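PDB 5HAB: ribonuclease J from Methanolobus psychrophilus R15, which probably degrades RNA from its ends as a metal-dependent exoribonuclease of the metallo-beta-lactamase/beta-CASP family. Local coordinates for residues D250-T255 / V278-E283; D49-D54 / L159-D164; R355-E360 / Y388-K393; L76-M81 / I113-H118. The protein carries 1 engineered substitution. All blocks are in the same frame, centred on the assembly; numbering follows the deposited sequence.

How the contacts relate
Contacts 2 and 4 belong to the beta-lactamase part of the chain and contacts 1 and 3 to the beta-CASP part; contact 1 lies across the chain's centre from both contacts 2 and 4. All four are partly buried, and no two share a helix or strand. Contact 2 joins an inner strand of one beta sheet to the edge of the other, whereas the others pair helices. Each has a hydrocarbon side and a side where a polar or charged residue takes part: Glu283 in contact 1, Asp49 and Thr162 in contact 2, Lys393 in contact 3, Lys115 in contact 4. Contacts 1 and 3 also border other subunits; contacts 2 and 4 are touched by none.

Contact 1 (D250-T255 / V278-E283)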
# COMPACT_ATOMS: atom_id res chain seq x y z
N ASP B 250 -16.18 1.55 -24.95
CA ASP B 250 -15.40 0.35 -25.26
C ASP B 250 -15.86 -0.85 -24.43
O ASP B 250 -15.95 -1.96 -24.95
CB ASP B 250 -13.90 0.63 -25.02
CG ASP B 250 -13.00 -0.34 -25.77
OD1 ASP B 250 -13.48 -1.42 -26.19
OD2 ASP B 250 -11.80 -0.02 -25.94
N VAL B 251 -16.16 -0.62 -23.16
CA VAL B 251 -16.59 -1.71 -22.29
C VAL B 251 -17.96 -2.23 -22.73
O VAL B 251 -18.24 -3.43 -22.64
CB VAL B 251 -16.62 -1.27 -20.81
CG1 VAL B 251 -17.31 -2.31 -19.95
CG2 VAL B 251 -15.21 -1.01 -20.31
N LEU B 252 -18.82 -1.34 -23.21
CA LEU B 252 -20.20 -1.72 -23.51
C LEU B 252 -20.35 -2.34 -24.90
O LEU B 252 -21.14 -3.27 -25.09
CB LEU B 252 -21.14 -0.52 -23.36
CG LEU B 252 -21.50 -0.18 -21.91
CD1 LEU B 252 -22.17 1.17 -21.81
CD2 LEU B 252 -22.39 -1.27 -21.33
N LEU B 253 -19.59 -1.84 -25.87
CA LEU B 253 -19.70 -2.31 -27.24
C LEU B 253 -18.61 -3.33 -27.60
O LEU B 253 -18.86 -4.28 -28.35
CB LEU B 253 -19.63 -1.13 -28.22
CG LEU B 253 -20.72 -0.07 -28.09
CD1 LEU B 253 -20.38 1.16 -28.92
CD2 LEU B 253 -22.07 -0.64 -28.48
N GLY B 254 -17.41 -3.15 -27.06
CA GLY B 254 -16.29 -4.01 -27.37
C GLY B 254 -16.31 -5.36 -26.68
O GLY B 254 -15.60 -5.58 -25.70
N THR B 255 -17.14 -6.27 -27.19
CA THR B 255 -17.32 -7.57 -26.57
C THR B 255 -17.74 -8.62 -27.61
O THR B 255 -18.61 -8.38 -28.44
CB THR B 255 -18.35 -7.51 -25.42
OG1 THR B 255 -18.61 -8.82 -24.92
CG2 THR B 255 -19.66 -6.87 -25.90
N VAL B 278 -27.07 5.90 -21.78
CA VAL B 278 -28.31 5.64 -22.52
C VAL B 278 -28.06 5.76 -24.03
O VAL B 278 -28.63 4.99 -24.81
CB VAL B 278 -29.48 6.56 -22.06
CG1 VAL B 278 -29.74 6.38 -20.56
CG2 VAL B 278 -29.23 8.02 -22.40
N GLN B 279 -27.18 6.68 -24.43
CA GLN B 279 -26.80 6.74 -25.85
C GLN B 279 -26.15 5.43 -26.31
O GLN B 279 -26.46 4.92 -27.40
CB GLN B 279 -25.84 7.91 -26.10
CG GLN B 279 -26.49 9.28 -25.95
CD GLN B 279 -25.52 10.42 -26.22
OE1 GLN B 279 -24.31 10.26 -26.09
NE2 GLN B 279 -26.06 11.57 -26.60
N PHE B 280 -25.25 4.89 -25.49
CA PHE B 280 -24.62 3.61 -25.82
C PHE B 280 -25.64 2.49 -25.90
O PHE B 280 -25.50 1.58 -26.72
CB PHE B 280 -23.55 3.27 -24.78
CG PHE B 280 -22.40 4.22 -24.77
CD1 PHE B 280 -22.02 4.87 -25.93
CD2 PHE B 280 -21.71 4.48 -23.60
CE1 PHE B 280 -20.96 5.76 -25.93
CE2 PHE B 280 -20.65 5.36 -23.59
CZ PHE B 280 -20.28 6.01 -24.76
N ALA B 281 -26.66 2.55 -25.05
CA ALA B 281 -27.74 1.56 -25.08
C ALA B 281 -28.46 1.65 -26.42
O ALA B 281 -28.86 0.64 -26.99
CB ALA B 281 -28.70 1.78 -23.93
N GLN B 282 -28.62 2.88 -26.91
CA GLN B 282 -29.24 3.09 -28.21
C GLN B 282 -28.32 2.65 -29.35
O GLN B 282 -28.79 2.41 -30.46
CB GLN B 282 -29.66 4.55 -28.38
CG GLN B 282 -30.79 4.99 -27.44
CD GLN B 282 -32.08 4.18 -27.60
OE1 GLN B 282 -33.01 4.62 -28.27
NE2 GLN B 282 -32.14 3.01 -26.97
N GLU B 283 -27.02 2.59 -29.10
CA GLU B 283 -26.08 2.17 -30.15
C GLU B 283 -25.81 0.65 -30.13
O GLU B 283 -25.14 0.12 -31.01
CB GLU B 283 -24.77 2.98 -30.02
CG GLU B 283 -23.77 2.79 -31.16
CD GLU B 283 -22.56 3.70 -31.05
OE1 GLU B 283 -21.63 3.55 -31.87
OE2 GLU B 283 -22.53 4.55 -30.13
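Leu252 and Phe280 form the tight half of this helix-helix contact. The two side chains cross at about a right angle, and a single methyl of the leucine does the touching: Leu252 CD1 lies 3.8 Å from Phe280 CD2 and also rests against the CB at the root of the ring. It approaches the ring obliquely. On the same helix as Leu252, His245, Leu248 and Lys249 pack on the phenylalanine, while Leu252 itself reaches down to Ile372 of strand 370-374. Helices 241-253 and 271-283 thus lie side by side against the parallel sheet of the beta-CASP domain, and the second of them runs on toward strand 287-291.

The other half is looser. Leu253 and Glu283 again cross at about a right angle, with Leu253 CD1 4.0 Å from Glu283 CD and the leucine's other methyl, CD2, 4.1 Å from the backbone Glu283 O. The glutamate has CG anti to its backbone nitrogen (chi1 -172°) and an extended chain, which carries the carboxylate back over Leu253. Glu283 is solvent-exposed, touches Lys249 and comes within about 4 Å of a bound sulfate. Since the methyl can offer the carboxylate only van der Waals contact, the contact is held by apolar packing in both halves, with Leu253 burying more than any other residue, and the exposed carboxylate is probably solvated.

Contact 2 (D49-D54 / L159-D164); sequences DIIIID and LEITKD
The two beta sheets of the metallo-beta-lactamase fold face each other here, an inner strand of one, 49-53, against the edge of the other: Asp49 and Ile51 meet Thr162 and Ile161 of the 159-164 segment. Strand 158-160 is the outermost of its own sheet, and the chain here forms a classic beta bulge, with Ile161 and Thr162 both facing Ile165. The bulge lets two consecutive residues turn toward the other sheet.

Asp49 and Thr162 approach from opposite directions. The carboxylate oxygen Asp49 OD2 sits astride the threonine's two branches, 3.6 Å from Thr162 OG1 and 3.6 Å from Thr162 CG2. With chi1 at -74°, OG1 lies beside the backbone nitrogen and CG2 anti to it, which brings both branches to the aspartate. The hydroxyl bonds weakly to the carbonyl behind it, Thr162 OG1 to Ile161 O at 3.0 Å, while Asp49 is gripped more firmly through OD1 by a salt bridge to Arg98 on the neighbouring strand.

Deeper in, the contact is purely apolar: Ile51 CD1 lies 4.2 Å from Ile161 CG2. Ile51 also touches Ile167 and Ile184 of the second sheet, and Ile161 leans on both Arg98 and Ile167. Two sheets packed face to face through branched aliphatic side chains are the core of the alpha-beta/beta-alpha sandwich of metallo-beta-lactamases, and this contact lies where that core reaches the edge strand of one sheet.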
# COMPACT_ATOMS: atom_id res chain seq x y z
N ASP B 49 -21.81 41.81 6.61
CA ASP B 49 -22.73 40.96 5.86
C ASP B 49 -22.06 39.62 5.54
O ASP B 49 -20.88 39.59 5.23
CB ASP B 49 -23.19 41.66 4.58
CG ASP B 49 -24.12 42.82 4.86
OD1 ASP B 49 -25.00 42.68 5.74
OD2 ASP B 49 -23.96 43.88 4.22
N ILE B 50 -22.80 38.52 5.64
CA ILE B 50 -22.22 37.20 5.46
C ILE B 50 -22.87 36.43 4.31
O ILE B 50 -24.09 36.34 4.23
CB ILE B 50 -22.30 36.38 6.76
CG1 ILE B 50 -21.60 37.12 7.90
CG2 ILE B 50 -21.69 34.99 6.57
CD1 ILE B 50 -21.71 36.43 9.23
N ILE B 51 -22.04 35.87 3.43
CA ILE B 51 -22.49 34.93 2.41
C ILE B 51 -22.04 33.52 2.79
O ILE B 51 -20.85 33.25 2.83
CB ILE B 51 -21.94 35.31 1.02
CG1 ILE B 51 -22.22 36.79 0.73
CG2 ILE B 51 -22.52 34.41 -0.07
CD1 ILE B 51 -23.68 37.09 0.48
N ILE B 52 -22.98 32.63 3.09
CA ILE B 52 -22.64 31.23 3.32
C ILE B 52 -22.49 30.54 1.97
O ILE B 52 -23.27 30.78 1.05
CB ILE B 52 -23.70 30.53 4.20
CG1 ILE B 52 -23.70 31.11 5.62
CG2 ILE B 52 -23.45 29.03 4.28
CD1 ILE B 52 -24.78 30.52 6.53
N ILE B 53 -21.47 29.70 1.85
CA ILE B 53 -21.26 28.92 0.64
C ILE B 53 -21.27 27.43 0.98
O ILE B 53 -20.40 26.93 1.73
CB ILE B 53 -19.96 29.30 -0.08
CG1 ILE B 53 -19.87 30.82 -0.26
CG2 ILE B 53 -19.88 28.62 -1.43
CD1 ILE B 53 -18.69 31.27 -1.11
N ASP B 54 -22.30 26.76 0.47
CA ASP B 54 -22.51 25.31 0.55
C ASP B 54 -22.78 24.84 1.97
O ASP B 54 -22.32 25.42 2.94
CB ASP B 54 -21.30 24.57 -0.05
CG ASP B 54 -21.18 24.78 -1.55
OD1 ASP B 54 -22.22 24.78 -2.25
OD2 ASP B 54 -20.04 24.96 -2.05
N LEU B 159 -25.66 38.93 -9.46
CA LEU B 159 -26.78 39.30 -8.60
C LEU B 159 -26.35 40.25 -7.49
O LEU B 159 -25.39 39.98 -6.79
CB LEU B 159 -27.41 38.05 -7.99
CG LEU B 159 -28.58 38.24 -7.03
CD1 LEU B 159 -29.79 38.82 -7.74
CD2 LEU B 159 -28.93 36.91 -6.36
N GLU B 160 -27.06 41.37 -7.33
CA GLU B 160 -26.73 42.29 -6.24
C GLU B 160 -27.39 41.85 -4.94
O GLU B 160 -28.57 41.53 -4.90
CB GLU B 160 -27.16 43.72 -6.58
CG GLU B 160 -26.44 44.35 -7.75
CD GLU B 160 -26.76 45.82 -7.91
OE1 GLU B 160 -27.04 46.48 -6.88
OE2 GLU B 160 -26.73 46.32 -9.05
N ILE B 161 -26.60 41.85 -3.86
CA ILE B 161 -27.11 41.44 -2.55
C ILE B 161 -27.11 42.66 -1.64
O ILE B 161 -27.96 42.80 -0.76
CB ILE B 161 -26.27 40.27 -1.96
CG1 ILE B 161 -26.67 38.94 -2.60
CG2 ILE B 161 -26.46 40.16 -0.46
CD1 ILE B 161 -26.12 38.73 -3.98
N THR B 162 -26.17 43.57 -1.89
CA THR B 162 -25.92 44.69 -1.00
C THR B 162 -25.30 45.79 -1.85
O THR B 162 -24.83 45.53 -2.95
CB THR B 162 -24.99 44.24 0.18
OG1 THR B 162 -25.74 43.44 1.10
CG2 THR B 162 -24.38 45.41 0.94
N LYS B 163 -25.33 47.03 -1.36
CA LYS B 163 -24.67 48.15 -2.02
C LYS B 163 -23.18 47.85 -2.25
O LYS B 163 -22.54 48.42 -3.13
CB LYS B 163 -24.81 49.43 -1.18
CG LYS B 163 -26.25 49.81 -0.84
CD LYS B 163 -26.29 51.09 -0.01
CE LYS B 163 -27.68 51.71 -0.00
NZ LYS B 163 -28.65 50.95 0.84
N ASP B 164 -22.65 46.93 -1.44
CA ASP B 164 -21.22 46.64 -1.40
C ASP B 164 -20.88 45.21 -1.83
O ASP B 164 -19.71 44.86 -1.98
CB ASP B 164 -20.68 46.88 0.01
CG ASP B 164 -20.50 48.35 0.32
OD1 ASP B 164 -20.45 49.16 -0.63
OD2 ASP B 164 -20.41 48.70 1.51

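Contact 3 (R355-E360 / Y388-K393); sequences RIANGE and YALETK. With SO4 (sulfate ion), chain I.
Ala357 and Lys393 bury the most surface in this contact, and their CA atoms are just 5.9 Å apart. With no more than a methyl on one side, the two backbones can approach closely: Ala357 CB is 4.1 Å from Lys393 CB, and that same lysine carbon lies 3.9 Å from the carbonyl oxygen Ala357 O. One turn earlier on the lysine's helix, Leu390 adds the tightest apolar touch, its CD1 methyl 3.6 Å from Ala357 CB. CG of this leucine stands anti to the backbone nitrogen (chi1 177°), which swings the methyl across to the alanine. Lys393 then runs out extended past Asn358, the third residue with sizeable burial; the two side chains cross obliquely. The ammonium has an acceptor in the backbone carbonyl Ile64 O of the third subunit.

Helix 352-357 ends at the contact in a Schellman motif, with Gly359 at positive phi, and Ala357 O, near that end, accepts a bond from Lys397. The longer helix 381-396 makes the beta-alpha-beta crossover between the neighbouring parallel strands 370-374 and 400-402 of the beta-CASP domain.

On the flank of this helix turned to the third subunit, Tyr388 OH donates to sulfate O2 at 3.1 Å, with O2 at the ring edge, in plane. Arg58 and Arg61 of the third subunit hold the same ion. Thr392 OG1 stands 3.5 Å above the centre of the tyrosine ring and donates to Tyr388 O at 2.7 Å; Thr392 N bonds the same carbonyl from its opposite face.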
# COMPACT_ATOMS: atom_id res chain seq x y z
N ARG B 355 -30.07 -5.35 -3.98
CA ARG B 355 -31.24 -6.20 -3.81
C ARG B 355 -31.17 -7.35 -4.81
O ARG B 355 -31.55 -8.48 -4.50
CB ARG B 355 -32.53 -5.39 -3.96
CG ARG B 355 -33.02 -4.80 -2.64
CD ARG B 355 -34.04 -3.68 -2.83
NE ARG B 355 -34.98 -3.95 -3.92
CZ ARG B 355 -36.00 -4.79 -3.83
NH1 ARG B 355 -36.24 -5.44 -2.70
NH2 ARG B 355 -36.79 -4.98 -4.88
N ILE B 356 -30.68 -7.06 -6.01
CA ILE B 356 -30.44 -8.09 -7.01
C ILE B 356 -29.42 -9.10 -6.48
O ILE B 356 -29.58 -10.31 -6.66
CB ILE B 356 -29.96 -7.49 -8.34
CG1 ILE B 356 -31.06 -6.68 -9.00
CG2 ILE B 356 -29.45 -8.58 -9.28
CD1 ILE B 356 -30.68 -6.17 -10.38
N ALA B 357 -28.39 -8.59 -5.82
CA ALA B 357 -27.32 -9.44 -5.31
C ALA B 357 -27.79 -10.35 -4.19
O ALA B 357 -27.25 -11.44 -4.00
CB ALA B 357 -26.16 -8.58 -4.83
N ASN B 358 -28.82 -9.93 -3.46
CA ASN B 358 -29.34 -10.74 -2.37
C ASN B 358 -30.45 -11.67 -2.85
O ASN B 358 -30.99 -12.45 -2.07
CB ASN B 358 -29.88 -9.85 -1.25
CG ASN B 358 -28.78 -9.32 -0.35
OD1 ASN B 358 -28.73 -8.13 -0.05
ND2 ASN B 358 -27.89 -10.20 0.09
N GLY B 359 -30.76 -11.60 -4.14
CA GLY B 359 -31.78 -12.47 -4.71
C GLY B 359 -33.19 -12.08 -4.33
O GLY B 359 -34.13 -12.86 -4.47
N GLU B 360 -33.34 -10.85 -3.85
CA GLU B 360 -34.64 -10.32 -3.44
C GLU B 360 -35.36 -9.71 -4.64
O GLU B 360 -36.05 -8.70 -4.52
CB GLU B 360 -34.46 -9.27 -2.35
CG GLU B 360 -33.57 -9.72 -1.21
CD GLU B 360 -33.19 -8.58 -0.29
OE1 GLU B 360 -33.21 -7.42 -0.74
OE2 GLU B 360 -32.86 -8.85 0.89
N TYR B 388 -17.41 -4.63 -1.01
CA TYR B 388 -16.85 -5.98 -0.95
C TYR B 388 -17.95 -7.03 -0.86
O TYR B 388 -17.92 -8.02 -1.58
CB TYR B 388 -15.88 -6.11 0.23
CG TYR B 388 -15.43 -7.53 0.49
CD1 TYR B 388 -14.42 -8.11 -0.26
CD2 TYR B 388 -16.01 -8.28 1.51
CE1 TYR B 388 -14.01 -9.41 -0.02
CE2 TYR B 388 -15.60 -9.58 1.76
CZ TYR B 388 -14.61 -10.14 1.00
OH TYR B 388 -14.20 -11.43 1.25
N ALA B 389 -18.92 -6.81 0.03
CA ALA B 389 -20.03 -7.76 0.18
C ALA B 389 -20.84 -7.87 -1.12
O ALA B 389 -21.15 -8.98 -1.58
CB ALA B 389 -20.93 -7.34 1.34
N LEU B 390 -21.16 -6.72 -1.71
CA LEU B 390 -21.90 -6.70 -2.97
C LEU B 390 -21.17 -7.50 -4.05
O LEU B 390 -21.75 -8.39 -4.69
CB LEU B 390 -22.11 -5.26 -3.45
CG LEU B 390 -22.80 -5.11 -4.80
CD1 LEU B 390 -24.28 -5.47 -4.69
CD2 LEU B 390 -22.62 -3.72 -5.37
N GLU B 391 -19.90 -7.18 -4.25
CA GLU B 391 -19.10 -7.80 -5.30
C GLU B 391 -18.92 -9.29 -5.06
O GLU B 391 -19.00 -10.08 -5.99
CB GLU B 391 -17.74 -7.12 -5.42
CG GLU B 391 -17.72 -6.00 -6.44
CD GLU B 391 -16.36 -5.34 -6.55
OE1 GLU B 391 -16.28 -4.12 -6.28
OE2 GLU B 391 -15.39 -6.03 -6.93
N THR B 392 -18.67 -9.67 -3.81
CA THR B 392 -18.53 -11.07 -3.43
C THR B 392 -19.81 -11.85 -3.78
O THR B 392 -19.73 -12.95 -4.32
CB THR B 392 -18.22 -11.25 -1.94
OG1 THR B 392 -16.99 -10.58 -1.62
CG2 THR B 392 -18.09 -12.72 -1.58
N LYS B 393 -20.97 -11.27 -3.46
CA LYS B 393 -22.24 -11.93 -3.80
C LYS B 393 -22.42 -12.08 -5.32
O LYS B 393 -22.74 -13.17 -5.82
CB LYS B 393 -23.41 -11.17 -3.19
CG LYS B 393 -23.46 -11.25 -1.67
CD LYS B 393 -24.48 -10.29 -1.09
CE LYS B 393 -24.33 -10.21 0.42
NZ LYS B 393 -25.18 -9.14 1.01
S SO4 I . -12.80 -13.92 -1.29
O1 SO4 I . -12.55 -13.79 -2.73
O2 SO4 I . -12.12 -12.85 -0.56
O3 SO4 I . -14.23 -13.84 -1.03
O4 SO4 I . -12.30 -15.22 -0.84

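Contact 4 (L76-M81 / I113-H118); sequences LELIEM and IPKLAH
Leu78 and Lys115 meet at about a right angle, the leucine pointing one methyl into the crook of the lysine. Both side chains leave the backbone toward the opposing helix, across a CA-CA distance of 8.9 Å. Instead of running out straight, Lys115 is bent at chi2 (-40°) and again at chi4 (70°). The folded chain therefore touches the same methyl twice, near its root and at its end: Lys115 CG is 3.7 Å from Leu78 CD1, and Lys115 NZ 3.5 Å from it. The second of these touches sets a cationic group against a hydrocarbon, so it is packing alone and gives the ammonium no acceptor.

Helix 75-81 keeps regular alpha-helical bonding, as from Glu80 N to Leu76 O at 2.9 Å. The partner is the short helix beginning at Ile113, which comes after strand 96-102 and helix 107-110. In metallo-beta-lactamase-fold nucleases the loop after this strand generally carries the histidine-rich metal-binding signature; helix 113-116 follows that region directly, and the contact ties it to helix 75-81. The bound RNA is about 10 Å away at the nearest atoms.

Next to the leucine-lysine pair, Ile79 and Leu116 both leave their backbones to one side and converge only at their ends, where Ile79 CD1 lies 4.4 Å from Leu116 CD2. Beyond them, Ile84 packs against Leu78 and Ile79, and Met55 and Asp87 against Leu116. A polar tie between the two helices is made by the backbone of Lys115, whose carbonyl oxygen is hydrogen-bonded by the hydroxyl of Ser75 at the start of helix 75-81.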
# COMPACT_ATOMS: atom_id res chain seq x y z
N LEU B 76 -28.63 19.16 15.88
CA LEU B 76 -27.57 19.12 16.89
C LEU B 76 -26.98 17.73 17.07
O LEU B 76 -25.78 17.59 17.33
CB LEU B 76 -28.07 19.65 18.24
CG LEU B 76 -27.77 21.12 18.53
CD1 LEU B 76 -28.08 22.03 17.34
CD2 LEU B 76 -28.50 21.60 19.78
N GLU B 77 -27.80 16.70 16.90
CA GLU B 77 -27.33 15.34 17.05
C GLU B 77 -26.44 15.00 15.86
O GLU B 77 -25.39 14.36 16.01
CB GLU B 77 -28.51 14.37 17.15
CG GLU B 77 -28.14 12.90 17.13
CD GLU B 77 -29.35 12.00 17.31
OE1 GLU B 77 -29.18 10.77 17.36
OE2 GLU B 77 -30.48 12.54 17.40
N LEU B 78 -26.84 15.47 14.69
CA LEU B 78 -26.05 15.31 13.49
C LEU B 78 -24.73 16.06 13.62
O LEU B 78 -23.71 15.59 13.14
CB LEU B 78 -26.83 15.81 12.27
CG LEU B 78 -27.97 14.93 11.77
CD1 LEU B 78 -28.78 15.68 10.74
CD2 LEU B 78 -27.42 13.64 11.17
N ILE B 79 -24.74 17.21 14.28
CA ILE B 79 -23.51 17.96 14.49
C ILE B 79 -22.58 17.20 15.43
O ILE B 79 -21.38 17.13 15.20
CB ILE B 79 -23.80 19.37 15.02
CG1 ILE B 79 -24.46 20.22 13.94
CG2 ILE B 79 -22.51 20.05 15.46
CD1 ILE B 79 -24.82 21.61 14.39
N GLU B 80 -23.15 16.63 16.49
CA GLU B 80 -22.37 15.82 17.43
C GLU B 80 -21.76 14.60 16.74
O GLU B 80 -20.66 14.18 17.08
CB GLU B 80 -23.22 15.38 18.62
CG GLU B 80 -23.69 16.53 19.52
CD GLU B 80 -24.63 16.06 20.62
OE1 GLU B 80 -24.65 14.85 20.93
OE2 GLU B 80 -25.36 16.91 21.19
N MET B 81 -22.47 14.04 15.77
CA MET B 81 -21.88 13.01 14.91
C MET B 81 -20.96 13.67 13.88
O MET B 81 -19.84 13.21 13.66
CB MET B 81 -22.96 12.20 14.19
CG MET B 81 -24.06 11.66 15.09
SD MET B 81 -25.07 10.44 14.24
CE MET B 81 -25.21 11.17 12.61
N ILE B 113 -28.50 21.23 3.83
CA ILE B 113 -29.44 22.33 3.61
C ILE B 113 -30.72 22.18 4.45
O ILE B 113 -31.06 23.10 5.20
CB ILE B 113 -29.77 22.50 2.11
CG1 ILE B 113 -28.61 23.15 1.36
CG2 ILE B 113 -31.03 23.33 1.94
CD1 ILE B 113 -28.37 24.59 1.72
N PRO B 114 -31.42 21.02 4.36
CA PRO B 114 -32.67 20.90 5.11
C PRO B 114 -32.52 20.91 6.63
O PRO B 114 -33.52 20.92 7.34
CB PRO B 114 -33.22 19.53 4.66
CG PRO B 114 -32.49 19.20 3.43
CD PRO B 114 -31.14 19.79 3.60
N LYS B 115 -31.29 20.88 7.12
CA LYS B 115 -31.08 20.79 8.56
C LYS B 115 -30.60 22.10 9.18
O LYS B 115 -30.84 22.36 10.36
CB LYS B 115 -30.08 19.67 8.86
CG LYS B 115 -30.72 18.30 9.00
CD LYS B 115 -32.04 18.39 9.75
CE LYS B 115 -32.84 17.11 9.64
NZ LYS B 115 -32.21 15.99 10.39
N LEU B 116 -29.93 22.94 8.39
CA LEU B 116 -29.34 24.16 8.93
C LEU B 116 -29.83 25.44 8.23
O LEU B 116 -29.77 26.52 8.81
CB LEU B 116 -27.81 24.09 8.86
CG LEU B 116 -27.08 22.94 9.54
CD1 LEU B 116 -25.61 22.96 9.16
CD2 LEU B 116 -27.24 23.02 11.05
N ALA B 117 -30.27 25.32 6.98
CA ALA B 117 -30.59 26.52 6.20
C ALA B 117 -31.78 27.30 6.78
O ALA B 117 -31.83 28.53 6.68
CB ALA B 117 -30.86 26.16 4.76
N HIS B 118 -32.72 26.59 7.40
CA HIS B 118 -33.97 27.21 7.85
C HIS B 118 -33.77 28.14 9.05
O HIS B 118 -34.69 28.84 9.45
CB HIS B 118 -35.02 26.14 8.19
CG HIS B 118 -34.63 25.25 9.32
ND1 HIS B 118 -34.67 25.66 10.64
CD2 HIS B 118 -34.21 23.96 9.34
CE1 HIS B 118 -34.29 24.67 11.42
NE2 HIS B 118 -34.00 23.62 10.66